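Local structure of Lmo0135 protein (Listeria monocytogenes EGD-e, 5ISU) at residues 312-317 against 451-456. The protein probably binds peptides as the extracellular substrate-binding component of an ABC transporter. Sequence-based numbering, arbitrary orientation.
Sequences YFTDKV and KIQNTI
V317 and N454 bring the backbones of 312-317 and 451-456 nearest each other, with CA atoms 5.6 Å apart. 312-317 is part of the irregular loop between strand 299-301 and helix 324-334; 451-456 is a piece of helix 442-458. Q453 reaches across: its chain is extended beyond CG (chi2 176°), which carries the amide out to the loop backbone. There NE2 donates to Y312 O over 2.7 Å. Y312 O lies close to the amide plane of Q453, although NE2 stands above the plane of the carbonyl. In return, T314 N reaches OE1 at 3.2 Å, in plane and on a lone pair. One amide thus grips the main chain on both flanks of F313, tying a surface loop to a helix within this family 5 solute-binding protein. Both amide atoms have second partners, OE1 with S304 OG and NE2 with Y449 O, which should fix the rotation of the group. T314 CG2 lies 3.8 Å from both Q453 OE1 and NE2, while T314 OG1, anti to the backbone N (chi1 177°), accepts from K316 N in an ST turn. V317 packs CG1 4.0 Å from Q453 CB. Y312 OH hydrogen-bonds D442 OD1, on the same helix as Q453.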
loop_
_atom_site.group_PDB
_atom_site.type_symbol
_atom_site.label_atom_id
_atom_site.label_comp_id
_atom_site.label_asym_id
_atom_site.label_seq_id
_atom_site.Cartn_x
_atom_site.Cartn_y
_atom_site.Cartn_z
ATOM N N TYR A 312 16.761 0.428 -1.119
ATOM C CA TYR A 312 17.687 -0.674 -0.887
ATOM C C TYR A 312 17.187 -2.016 -1.430
ATOM O O TYR A 312 17.778 -3.070 -1.168
ATOM C CB TYR A 312 18.113 -0.732 0.590
ATOM C CG TYR A 312 18.487 0.651 1.117
ATOM C CD1 TYR A 312 19.463 1.418 0.489
ATOM C CD2 TYR A 312 17.857 1.188 2.231
ATOM C CE1 TYR A 312 19.803 2.677 0.957
ATOM C CE2 TYR A 312 18.191 2.449 2.719
ATOM C CZ TYR A 312 19.155 3.195 2.075
ATOM O OH TYR A 312 19.475 4.441 2.553
ATOM N N PHE A 313 16.124 -1.981 -2.223
ATOM C CA PHE A 313 15.661 -3.193 -2.857
ATOM C C PHE A 313 16.814 -3.776 -3.678
ATOM O O PHE A 313 17.565 -3.023 -4.287
ATOM C CB PHE A 313 14.516 -2.901 -3.824
ATOM C CG PHE A 313 14.189 -4.055 -4.734
ATOM C CD1 PHE A 313 13.276 -5.009 -4.357
ATOM C CD2 PHE A 313 14.810 -4.180 -5.982
ATOM C CE1 PHE A 313 12.975 -6.087 -5.194
ATOM C CE2 PHE A 313 14.507 -5.253 -6.832
ATOM C CZ PHE A 313 13.601 -6.214 -6.427
ATOM N N THR A 314 16.955 -5.104 -3.658
ATOM C CA THR A 314 17.932 -5.803 -4.506
ATOM C C THR A 314 17.321 -7.133 -4.918
ATOM O O THR A 314 16.725 -7.807 -4.095
ATOM C CB THR A 314 19.318 -6.031 -3.850
ATOM O OG1 THR A 314 20.152 -6.770 -4.756
ATOM C CG2 THR A 314 19.221 -6.827 -2.564
ATOM N N ASP A 315 17.458 -7.497 -6.195
ATOM C CA ASP A 315 16.934 -8.782 -6.685
ATOM C C ASP A 315 17.998 -9.879 -6.621
ATOM O O ASP A 315 17.778 -10.983 -7.133
ATOM C CB ASP A 315 16.361 -8.663 -8.118
ATOM C CG ASP A 315 17.439 -8.405 -9.192
ATOM O OD1 ASP A 315 18.659 -8.425 -8.896
ATOM O OD2 ASP A 315 17.048 -8.186 -10.357
ATOM N N LYS A 316 19.139 -9.582 -5.987
ATOM C CA LYS A 316 20.230 -10.531 -5.861
ATOM C C LYS A 316 20.138 -11.297 -4.546
ATOM O O LYS A 316 21.014 -11.202 -3.688
ATOM C CB LYS A 316 21.566 -9.793 -5.947
ATOM C CG LYS A 316 21.738 -8.979 -7.206
ATOM C CD LYS A 316 23.062 -8.253 -7.181
ATOM C CE LYS A 316 23.231 -7.396 -8.415
ATOM N NZ LYS A 316 24.530 -6.691 -8.353
ATOM N N VAL A 317 19.062 -12.051 -4.389
ATOM C CA VAL A 317 18.854 -12.878 -3.203
ATOM C C VAL A 317 18.544 -14.285 -3.693
ATOM O O VAL A 317 18.261 -14.477 -4.874
ATOM C CB VAL A 317 17.689 -12.354 -2.296
ATOM C CG1 VAL A 317 18.034 -11.006 -1.697
ATOM C CG2 VAL A 317 16.363 -12.266 -3.048
ATOM N N LYS A 451 21.547 -7.372 4.037
ATOM C CA LYS A 451 21.679 -8.560 4.862
ATOM C C LYS A 451 20.327 -9.069 5.281
ATOM O O LYS A 451 20.115 -10.270 5.309
ATOM C CB LYS A 451 22.587 -8.369 6.099
ATOM C CG LYS A 451 24.072 -8.350 5.762
ATOM C CD LYS A 451 24.953 -8.878 6.906
ATOM C CE LYS A 451 25.023 -7.970 8.126
ATOM N NZ LYS A 451 25.823 -6.738 7.876
ATOM N N ILE A 452 19.419 -8.157 5.616
ATOM C CA ILE A 452 18.051 -8.520 6.026
ATOM C C ILE A 452 17.344 -9.272 4.896
ATOM O O ILE A 452 16.784 -10.350 5.123
ATOM C CB ILE A 452 17.252 -7.285 6.502
ATOM C CG1 ILE A 452 17.890 -6.733 7.791
ATOM C CG2 ILE A 452 15.791 -7.649 6.754
ATOM C CD1 ILE A 452 17.303 -5.434 8.276
ATOM N N GLN A 453 17.445 -8.739 3.678
ATOM C CA GLN A 453 16.851 -9.380 2.494
ATOM C C GLN A 453 17.494 -10.742 2.281
ATOM O O GLN A 453 16.810 -11.728 2.005
ATOM C CB GLN A 453 16.981 -8.494 1.229
ATOM C CG GLN A 453 16.168 -7.199 1.277
ATOM C CD GLN A 453 16.400 -6.308 0.071
ATOM O OE1 GLN A 453 15.810 -6.502 -1.007
ATOM N NE2 GLN A 453 17.251 -5.312 0.247
ATOM N N ASN A 454 18.811 -10.796 2.421
ATOM C CA ASN A 454 19.533 -12.061 2.299
ATOM C C ASN A 454 19.167 -13.079 3.373
ATOM O O ASN A 454 18.964 -14.246 3.048
ATOM C CB ASN A 454 21.047 -11.827 2.227
ATOM C CG ASN A 454 21.490 -11.452 0.823
ATOM O OD1 ASN A 454 21.976 -10.352 0.567
ATOM N ND2 ASN A 454 21.248 -12.350 -0.108
ATOM N N THR A 455 19.019 -12.649 4.628
ATOM C CA THR A 455 18.673 -13.599 5.698
ATOM C C THR A 455 17.269 -14.163 5.504
ATOM O O THR A 455 17.063 -15.370 5.616
ATOM C CB THR A 455 18.789 -12.983 7.094
ATOM O OG1 THR A 455 20.092 -12.407 7.260
ATOM C CG2 THR A 455 18.562 -14.042 8.179
ATOM N N ILE A 456 16.308 -13.302 5.196
ATOM C CA ILE A 456 14.936 -13.754 4.953
ATOM C C ILE A 456 14.873 -14.773 3.804
ATOM O O ILE A 456 14.162 -15.798 3.899
ATOM C CB ILE A 456 13.993 -12.551 4.657
ATOM C CG1 ILE A 456 13.799 -11.681 5.919
ATOM C CG2 ILE A 456 12.642 -13.012 4.118
ATOM C CD1 ILE A 456 13.228 -12.407 7.121
#